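Long-range contacts in arabinogalactan endo-1,4-beta-galactosidase (Ignisphaera aggregans, PDB 7OSK), which probably hydrolyses internal beta-1,4-galactosidic linkages of arabinogalactan through the calcium-binding family 53 glycoside hydrolase domain modelled here: residues I40-L46 with V390-E396; D49-G53 with A346-F350. All blocks are in the same frame, centred on the assembly; numbering follows the deposited sequence.

Interaction 1: I40-L46 with V390-E396; sequences INPVPGL and VFRLVYE
Near the two ends of the modelled chain, residues 40-46, extended up to Val43 and turning after it, lie against the weakly bonded helix turn 390-393 and the loop that leaves it. The backbones come closest at Pro42 and Val394, CA to CA 4.2 Å, and one nearly straight hydrogen bond joins them: Val43 N gives to Val394 O at 2.8 Å. A type II turn, Val43 to Leu46 with Gly45 at positive phi, then folds 40-46 back so that Leu46 returns to 390-396. Side chains make most of the remaining contact. Ile40, stretched out in a tt rotamer, sets CD1 3.7 Å from Val390 CG2 and 4.0 Å from Val394 CG1, while its CG2 lies 3.6 Å from Leu393 CB. Val394 (m) is gripped by its two methyls: CG1 is 3.9 Å from Val43 CG2 (Val43 is t), CG2 3.7 Å from Leu46 CD2. Leu46 takes the tp rotamer, which also carries CD2 over one face of the Tyr395 ring, a CH-pi contact 4.2 Å from the centroid. Tyr395 (m) starts away from 40-46, but its ring reaches back, and its OH bonds to Pro47 O. Pro42 CB meets CD of the exposed Glu396 at 3.9 Å. Ile40 and Leu46 also touch helix 324-342. With a single main-chain bond, cohesion here must come mostly from apolar burial, by branched aliphatic side chains and one aromatic face.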
ATOM      1  N   ILE A  40      17.044   6.328 -17.460  1.00 30.43           N
ATOM      2  CA  ILE A  40      16.340   5.098 -17.123  1.00 31.82           C
ATOM      3  C   ILE A  40      16.309   4.141 -18.309  1.00 35.29           C
ATOM      4  O   ILE A  40      16.056   4.550 -19.444  1.00 38.09           O
ATOM      5  CB  ILE A  40      14.892   5.391 -16.660  1.00 32.04           C
ATOM      6  CG1 ILE A  40      14.074   4.096 -16.594  1.00 33.18           C
ATOM      7  CG2 ILE A  40      14.222   6.399 -17.591  1.00 32.04           C
ATOM      8  CD1 ILE A  40      12.702   4.276 -16.001  1.00 32.09           C
ATOM      9  N   ASN A  41      16.567   2.867 -18.037  1.00 34.45           N
ATOM     10  CA  ASN A  41      16.486   1.833 -19.059  1.00 33.82           C
ATOM     11  C   ASN A  41      15.062   1.298 -19.189  1.00 33.83           C
ATOM     12  O   ASN A  41      14.372   1.130 -18.187  1.00 34.46           O
ATOM     13  CB  ASN A  41      17.446   0.689 -18.735  1.00 36.26           C
ATOM     14  CG  ASN A  41      18.736   0.774 -19.523  1.00 39.16           C
ATOM     15  OD1 ASN A  41      18.926   0.045 -20.498  1.00 39.92           O
ATOM     16  ND2 ASN A  41      19.628   1.667 -19.108  1.00 36.41           N
ATOM     17  N   PRO A  42      14.602   1.046 -20.424  1.00 34.96           N
ATOM     18  CA  PRO A  42      13.289   0.404 -20.537  1.00 34.24           C
ATOM     19  C   PRO A  42      13.320  -1.032 -20.020  1.00 33.75           C
ATOM     20  O   PRO A  42      14.396  -1.627 -19.951  1.00 33.11           O
ATOM     21  CB  PRO A  42      13.004   0.444 -22.042  1.00 36.10           C
ATOM     22  CG  PRO A  42      13.863   1.544 -22.566  1.00 36.59           C
ATOM     23  CD  PRO A  42      15.101   1.505 -21.732  1.00 35.58           C
ATOM     24  N   VAL A  43      12.159  -1.563 -19.650  1.00 33.63           N
ATOM     25  CA  VAL A  43      12.036  -2.954 -19.222  1.00 32.98           C
ATOM     26  C   VAL A  43      11.436  -3.781 -20.362  1.00 32.47           C
ATOM     27  O   VAL A  43      10.228  -3.718 -20.597  1.00 33.35           O
ATOM     28  CB  VAL A  43      11.157  -3.085 -17.962  1.00 30.94           C
ATOM     29  CG1 VAL A  43      11.055  -4.540 -17.528  1.00 28.44           C
ATOM     30  CG2 VAL A  43      11.718  -2.230 -16.835  1.00 30.36           C
ATOM     31  N   PRO A  44      12.275  -4.556 -21.078  1.00 32.75           N
ATOM     32  CA  PRO A  44      11.795  -5.294 -22.254  1.00 30.82           C
ATOM     33  C   PRO A  44      10.635  -6.244 -21.965  1.00 30.17           C
ATOM     34  O   PRO A  44      10.713  -7.052 -21.042  1.00 32.50           O
ATOM     35  CB  PRO A  44      13.031  -6.088 -22.699  1.00 30.39           C
ATOM     36  CG  PRO A  44      14.185  -5.345 -22.152  1.00 30.63           C
ATOM     37  CD  PRO A  44      13.716  -4.776 -20.853  1.00 32.73           C
ATOM     38  N   GLY A  45       9.571  -6.139 -22.755  1.00 29.48           N
ATOM     39  CA  GLY A  45       8.464  -7.074 -22.678  1.00 28.61           C
ATOM     40  C   GLY A  45       7.455  -6.762 -21.590  1.00 30.44           C
ATOM     41  O   GLY A  45       6.551  -7.559 -21.334  1.00 30.33           O
ATOM     42  N   LEU A  46       7.600  -5.608 -20.949  1.00 31.04           N
ATOM     43  CA  LEU A  46       6.712  -5.228 -19.855  1.00 29.34           C
ATOM     44  C   LEU A  46       5.288  -4.977 -20.371  1.00 27.74           C
ATOM     45  O   LEU A  46       5.086  -4.098 -21.209  1.00 28.41           O
ATOM     46  CB  LEU A  46       7.250  -3.981 -19.145  1.00 28.33           C
ATOM     47  CG  LEU A  46       6.539  -3.561 -17.856  1.00 27.39           C
ATOM     48  CD1 LEU A  46       6.653  -4.634 -16.780  1.00 25.53           C
ATOM     49  CD2 LEU A  46       7.105  -2.246 -17.349  1.00 30.15           C
ATOM     50  N   VAL A 390       9.035   7.303 -14.043  1.00 27.73           N
ATOM     51  CA  VAL A 390       9.560   5.944 -14.054  1.00 27.76           C
ATOM     52  C   VAL A 390       8.466   4.956 -14.450  1.00 26.19           C
ATOM     53  O   VAL A 390       8.743   3.923 -15.054  1.00 26.33           O
ATOM     54  CB  VAL A 390      10.149   5.555 -12.676  1.00 27.77           C
ATOM     55  CG1 VAL A 390       9.053   5.488 -11.615  1.00 26.49           C
ATOM     56  CG2 VAL A 390      10.900   4.232 -12.764  1.00 27.09           C
ATOM     57  N   PHE A 391       7.221   5.286 -14.121  1.00 26.93           N
ATOM     58  CA  PHE A 391       6.087   4.421 -14.438  1.00 27.09           C
ATOM     59  C   PHE A 391       5.642   4.555 -15.898  1.00 29.73           C
ATOM     60  O   PHE A 391       4.646   3.955 -16.307  1.00 27.66           O
ATOM     61  CB  PHE A 391       4.909   4.737 -13.516  1.00 25.97           C
ATOM     62  CG  PHE A 391       5.261   4.722 -12.055  1.00 26.75           C
ATOM     63  CD1 PHE A 391       5.245   3.539 -11.336  1.00 25.53           C
ATOM     64  CD2 PHE A 391       5.600   5.893 -11.398  1.00 26.93           C
ATOM     65  CE1 PHE A 391       5.564   3.522  -9.996  1.00 25.01           C
ATOM     66  CE2 PHE A 391       5.919   5.880 -10.052  1.00 26.07           C
ATOM     67  CZ  PHE A 391       5.901   4.693  -9.351  1.00 23.89           C
ATOM     68  N   ARG A 392       6.378   5.351 -16.672  1.00 28.59           N
ATOM     69  CA  ARG A 392       6.081   5.557 -18.087  1.00 28.35           C
ATOM     70  C   ARG A 392       7.320   5.272 -18.929  1.00 29.84           C
ATOM     71  O   ARG A 392       7.223   4.766 -20.048  1.00 31.43           O
ATOM     72  CB  ARG A 392       5.593   6.990 -18.326  1.00 31.28           C
ATOM     73  CG  ARG A 392       5.161   7.294 -19.756  1.00 30.89           C
ATOM     74  CD  ARG A 392       5.000   8.793 -19.961  1.00 31.85           C
ATOM     75  NE  ARG A 392       6.286   9.486 -19.915  1.00 35.08           N
ATOM     76  CZ  ARG A 392       6.430  10.805 -19.819  1.00 39.65           C
ATOM     77  NH1 ARG A 392       5.366  11.597 -19.748  1.00 36.48           N
ATOM     78  NH2 ARG A 392       7.646  11.337 -19.789  1.00 39.70           N
ATOM     79  N   LEU A 393       8.485   5.596 -18.379  1.00 29.35           N
ATOM     80  CA  LEU A 393       9.742   5.452 -19.100  1.00 29.36           C
ATOM     81  C   LEU A 393      10.272   4.020 -19.064  1.00 31.07           C
ATOM     82  O   LEU A 393      11.275   3.706 -19.708  1.00 32.47           O
ATOM     83  CB  LEU A 393      10.782   6.412 -18.522  1.00 29.18           C
ATOM     84  CG  LEU A 393      10.520   7.900 -18.766  1.00 27.17           C
ATOM     85  CD1 LEU A 393      11.515   8.746 -17.991  1.00 29.16           C
ATOM     86  CD2 LEU A 393      10.584   8.229 -20.250  1.00 29.70           C
ATOM     87  N   VAL A 394       9.602   3.149 -18.314  1.00 29.33           N
ATOM     88  CA  VAL A 394       9.945   1.729 -18.322  1.00 30.87           C
ATOM     89  C   VAL A 394       9.456   1.084 -19.616  1.00 33.87           C
ATOM     90  O   VAL A 394       9.837  -0.044 -19.935  1.00 33.53           O
ATOM     91  CB  VAL A 394       9.350   0.964 -17.109  1.00 30.29           C
ATOM     92  CG1 VAL A 394      10.189   1.200 -15.863  1.00 30.03           C
ATOM     93  CG2 VAL A 394       7.888   1.337 -16.868  1.00 30.61           C
ATOM     94  N   TYR A 395       8.614   1.807 -20.352  1.00 34.80           N
ATOM     95  CA  TYR A 395       8.159   1.378 -21.672  1.00 34.89           C
ATOM     96  C   TYR A 395       8.946   2.086 -22.770  1.00 39.06           C
ATOM     97  O   TYR A 395       9.779   2.949 -22.493  1.00 42.21           O
ATOM     98  CB  TYR A 395       6.664   1.654 -21.842  1.00 33.10           C
ATOM     99  CG  TYR A 395       5.794   0.860 -20.902  1.00 31.71           C
ATOM    100  CD1 TYR A 395       5.620   1.262 -19.588  1.00 30.08           C
ATOM    101  CD2 TYR A 395       5.148  -0.294 -21.326  1.00 31.60           C
ATOM    102  CE1 TYR A 395       4.833   0.541 -18.720  1.00 29.09           C
ATOM    103  CE2 TYR A 395       4.353  -1.022 -20.465  1.00 27.71           C
ATOM    104  CZ  TYR A 395       4.199  -0.600 -19.163  1.00 28.43           C
ATOM    105  OH  TYR A 395       3.411  -1.312 -18.290  1.00 26.62           O
ATOM    106  N   GLU A 396       8.670   1.715 -24.016  1.00 44.98           N
ATOM    107  CA  GLU A 396       9.366   2.284 -25.165  1.00 42.71           C
ATOM    108  C   GLU A 396       8.520   2.160 -26.428  1.00 42.28           C
ATOM    109  O   GLU A 396       7.920   3.134 -26.885  1.00 39.26           O
ATOM    110  CB  GLU A 396      10.713   1.589 -25.364  1.00 43.06           C
ATOM    111  CG  GLU A 396      10.623   0.071 -25.379  1.00 44.07           C
ATOM    112  CD  GLU A 396      11.966  -0.594 -25.611  1.00 50.65           C
ATOM    113  OE1 GLU A 396      12.847   0.038 -26.230  1.00 59.25           O
ATOM    114  OE2 GLU A 396      12.138  -1.752 -25.175  1.00 54.44           O
TER

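Interaction 2: D49-G53 with A346-F350; sequences DFIRG and ALGIF
Strands 51-53 and 346-350 run side by side in the same direction, their short axes 4.7 Å apart and 7° from parallel. The register pairs Ile51 with Gly348, Arg52 with Ile349 and Gly53 with Phe350, at CA-CA distances of 4.2, 5.6 and 4.4 Å. Three main-chain hydrogen bonds hold it. Ile51 N gives to Leu347 O at 2.9 Å, Ile51 O receives Ile349 N at 2.8 Å, and Ile349 O accepts Gly53 N at 2.9 Å. Two CA-H...O contacts supplement them, Gly348 CA to Ile51 O at 3.2 Å and Phe350 CA to Gly53 O at 3.3 Å. Gly53 carries the pairing on to Tyr351. Arg52 N and Phe50 O face away from 346-350 and are bonded by Asn89, through OD1 and ND2; Arg52 NE and NH1 make weak bonds to Gly87 O and Tyr395 OH. On the far edge, Leu347 bonds to Ile288, and Gly348 and Phe350 to Val290, of strand 287-293. A CB on Gly348 would strike Ile51 O, and one on Gly53 the Phe350 ring. Phe50 (t) lays its ring over Gly348 CA, a CH-pi contact 3.9 Å from the centroid. Ile51 (mt) shares a face of the sheet with Phe350 (m): Ile51 CG2 makes a CH-pi contact over that ring, 3.6 Å from Phe350 CZ, and Ile51 CD1 lies 3.8 Å from Leu347 CG. Arg52 and Ile349 point to the other face, where both touch Phe391. First strand bonded to eighth, this is the seam that closes a (beta/alpha)8 TIM barrel, the fold of family 53 glycoside hydrolases.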
ATOM      1  N   ASP A  49      -0.575  -3.400 -19.224  1.00 28.71           N
ATOM      2  CA  ASP A  49      -1.556  -3.444 -18.139  1.00 28.95           C
ATOM      3  C   ASP A  49      -0.894  -3.802 -16.806  1.00 28.58           C
ATOM      4  O   ASP A  49      -1.568  -4.145 -15.834  1.00 27.30           O
ATOM      5  CB  ASP A  49      -2.664  -4.448 -18.467  1.00 32.95           C
ATOM      6  CG  ASP A  49      -2.127  -5.833 -18.775  1.00 40.28           C
ATOM      7  OD1 ASP A  49      -0.965  -5.934 -19.226  1.00 33.17           O
ATOM      8  OD2 ASP A  49      -2.868  -6.819 -18.570  1.00 38.51           O
ATOM      9  N   PHE A  50       0.433  -3.717 -16.778  1.00 28.65           N
ATOM     10  CA  PHE A  50       1.221  -3.965 -15.573  1.00 27.02           C
ATOM     11  C   PHE A  50       0.859  -2.946 -14.492  1.00 25.85           C
ATOM     12  O   PHE A  50       0.708  -1.762 -14.787  1.00 26.06           O
ATOM     13  CB  PHE A  50       2.712  -3.890 -15.918  1.00 25.79           C
ATOM     14  CG  PHE A  50       3.622  -4.477 -14.878  1.00 25.56           C
ATOM     15  CD1 PHE A  50       3.782  -5.847 -14.773  1.00 27.06           C
ATOM     16  CD2 PHE A  50       4.342  -3.659 -14.028  1.00 25.73           C
ATOM     17  CE1 PHE A  50       4.629  -6.388 -13.826  1.00 25.02           C
ATOM     18  CE2 PHE A  50       5.190  -4.196 -13.082  1.00 22.78           C
ATOM     19  CZ  PHE A  50       5.335  -5.561 -12.984  1.00 23.18           C
ATOM     20  N   ILE A  51       0.708  -3.397 -13.247  1.00 23.05           N
ATOM     21  CA  ILE A  51       0.316  -2.489 -12.171  1.00 21.98           C
ATOM     22  C   ILE A  51       1.479  -1.585 -11.791  1.00 21.45           C
ATOM     23  O   ILE A  51       2.416  -2.001 -11.112  1.00 21.52           O
ATOM     24  CB  ILE A  51      -0.190  -3.247 -10.918  1.00 21.92           C
ATOM     25  CG1 ILE A  51      -1.481  -3.996 -11.249  1.00 23.42           C
ATOM     26  CG2 ILE A  51      -0.419  -2.278  -9.742  1.00 20.90           C
ATOM     27  CD1 ILE A  51      -2.087  -4.746 -10.082  1.00 24.39           C
ATOM     28  N   ARG A  52       1.405  -0.344 -12.258  1.00 21.49           N
ATOM     29  CA  ARG A  52       2.361   0.692 -11.897  1.00 23.10           C
ATOM     30  C   ARG A  52       1.631   1.697 -11.012  1.00 22.88           C
ATOM     31  O   ARG A  52       1.283   2.790 -11.452  1.00 23.40           O
ATOM     32  CB  ARG A  52       2.936   1.369 -13.146  1.00 22.63           C
ATOM     33  CG  ARG A  52       3.311   0.401 -14.274  1.00 23.18           C
ATOM     34  CD  ARG A  52       3.180   1.021 -15.667  1.00 25.74           C
ATOM     35  NE  ARG A  52       1.919   1.743 -15.860  1.00 27.91           N
ATOM     36  CZ  ARG A  52       1.223   1.787 -16.993  1.00 24.12           C
ATOM     37  NH1 ARG A  52       1.637   1.143 -18.076  1.00 26.38           N
ATOM     38  NH2 ARG A  52       0.097   2.483 -17.042  1.00 22.49           N
ATOM     39  N   GLY A  53       1.389   1.312  -9.763  1.00 22.83           N
ATOM     40  CA  GLY A  53       0.548   2.094  -8.874  1.00 22.79           C
ATOM     41  C   GLY A  53       1.311   2.870  -7.822  1.00 19.92           C
ATOM     42  O   GLY A  53       2.531   2.748  -7.700  1.00 17.04           O
ATOM     43  N   ALA A 346       3.706 -12.033 -12.436  1.00 26.35           N
ATOM     44  CA  ALA A 346       4.076 -10.686 -12.022  1.00 24.65           C
ATOM     45  C   ALA A 346       2.894  -9.756 -12.245  1.00 26.56           C
ATOM     46  O   ALA A 346       2.390  -9.630 -13.363  1.00 27.80           O
ATOM     47  CB  ALA A 346       5.295 -10.197 -12.785  1.00 24.03           C
ATOM     48  N   LEU A 347       2.458  -9.108 -11.171  1.00 24.97           N
ATOM     49  CA  LEU A 347       1.272  -8.263 -11.200  1.00 24.31           C
ATOM     50  C   LEU A 347       1.676  -6.796 -11.260  1.00 23.99           C
ATOM     51  O   LEU A 347       1.219  -6.050 -12.127  1.00 23.05           O
ATOM     52  CB  LEU A 347       0.412  -8.536  -9.969  1.00 24.76           C
ATOM     53  CG  LEU A 347      -1.104  -8.435 -10.094  1.00 23.94           C
ATOM     54  CD1 LEU A 347      -1.658  -9.416 -11.119  1.00 26.31           C
ATOM     55  CD2 LEU A 347      -1.705  -8.693  -8.726  1.00 24.87           C
ATOM     56  N   GLY A 348       2.540  -6.390 -10.332  1.00 23.09           N
ATOM     57  CA  GLY A 348       3.093  -5.049 -10.342  1.00 23.96           C
ATOM     58  C   GLY A 348       3.495  -4.530  -8.981  1.00 19.69           C
ATOM     59  O   GLY A 348       3.829  -5.304  -8.088  1.00 21.76           O
ATOM     60  N   ILE A 349       3.461  -3.209  -8.832  1.00 21.77           N
ATOM     61  CA  ILE A 349       3.967  -2.558  -7.633  1.00 18.68           C
ATOM     62  C   ILE A 349       3.125  -1.343  -7.236  1.00 21.48           C
ATOM     63  O   ILE A 349       2.426  -0.760  -8.068  1.00 20.86           O
ATOM     64  CB  ILE A 349       5.435  -2.110  -7.828  1.00 18.44           C
ATOM     65  CG1 ILE A 349       5.535  -1.023  -8.898  1.00 18.80           C
ATOM     66  CG2 ILE A 349       6.317  -3.284  -8.237  1.00 23.36           C
ATOM     67  CD1 ILE A 349       6.053   0.286  -8.378  1.00 20.70           C
ATOM     68  N   PHE A 350       3.178  -0.996  -5.952  1.00 22.61           N
ATOM     69  CA  PHE A 350       2.646   0.275  -5.465  1.00 20.52           C
ATOM     70  C   PHE A 350       3.719   1.017  -4.685  1.00 20.28           C
ATOM     71  O   PHE A 350       4.235   0.507  -3.691  1.00 21.80           O
ATOM     72  CB  PHE A 350       1.425   0.070  -4.568  1.00 19.51           C
ATOM     73  CG  PHE A 350       0.228  -0.491  -5.274  1.00 17.90           C
ATOM     74  CD1 PHE A 350      -0.673   0.345  -5.904  1.00 20.14           C
ATOM     75  CD2 PHE A 350      -0.007  -1.854  -5.290  1.00 18.20           C
ATOM     76  CE1 PHE A 350      -1.782  -0.169  -6.545  1.00 21.23           C
ATOM     77  CE2 PHE A 350      -1.111  -2.372  -5.930  1.00 17.31           C
ATOM     78  CZ  PHE A 350      -1.999  -1.528  -6.558  1.00 20.88           C
TER

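How the interactions relate
Along the chain, interaction 2 is nested within interaction 1: 40-46 leads into strand 51-55, while strand 346-352 comes before the residues of 390-396. The barrel's first and last strands are thus paired in interaction 2, and the segments outside them meet again in interaction 1; the centres of the two contacts lie about 12 Å apart, on the same side of the chain's centre. The two contacts touch. Tyr395 OH lies 3.0 Å from Arg52 NH1, a probable, weak hydrogen bond, and Phe391 CE1 packs 3.7 Å from Ile349 CD1. Helix 324-342 contacts both, through Ile335 to Leu46 and Phe50. The modelled ends thus meet beside the barrel seam, away from the calcium site.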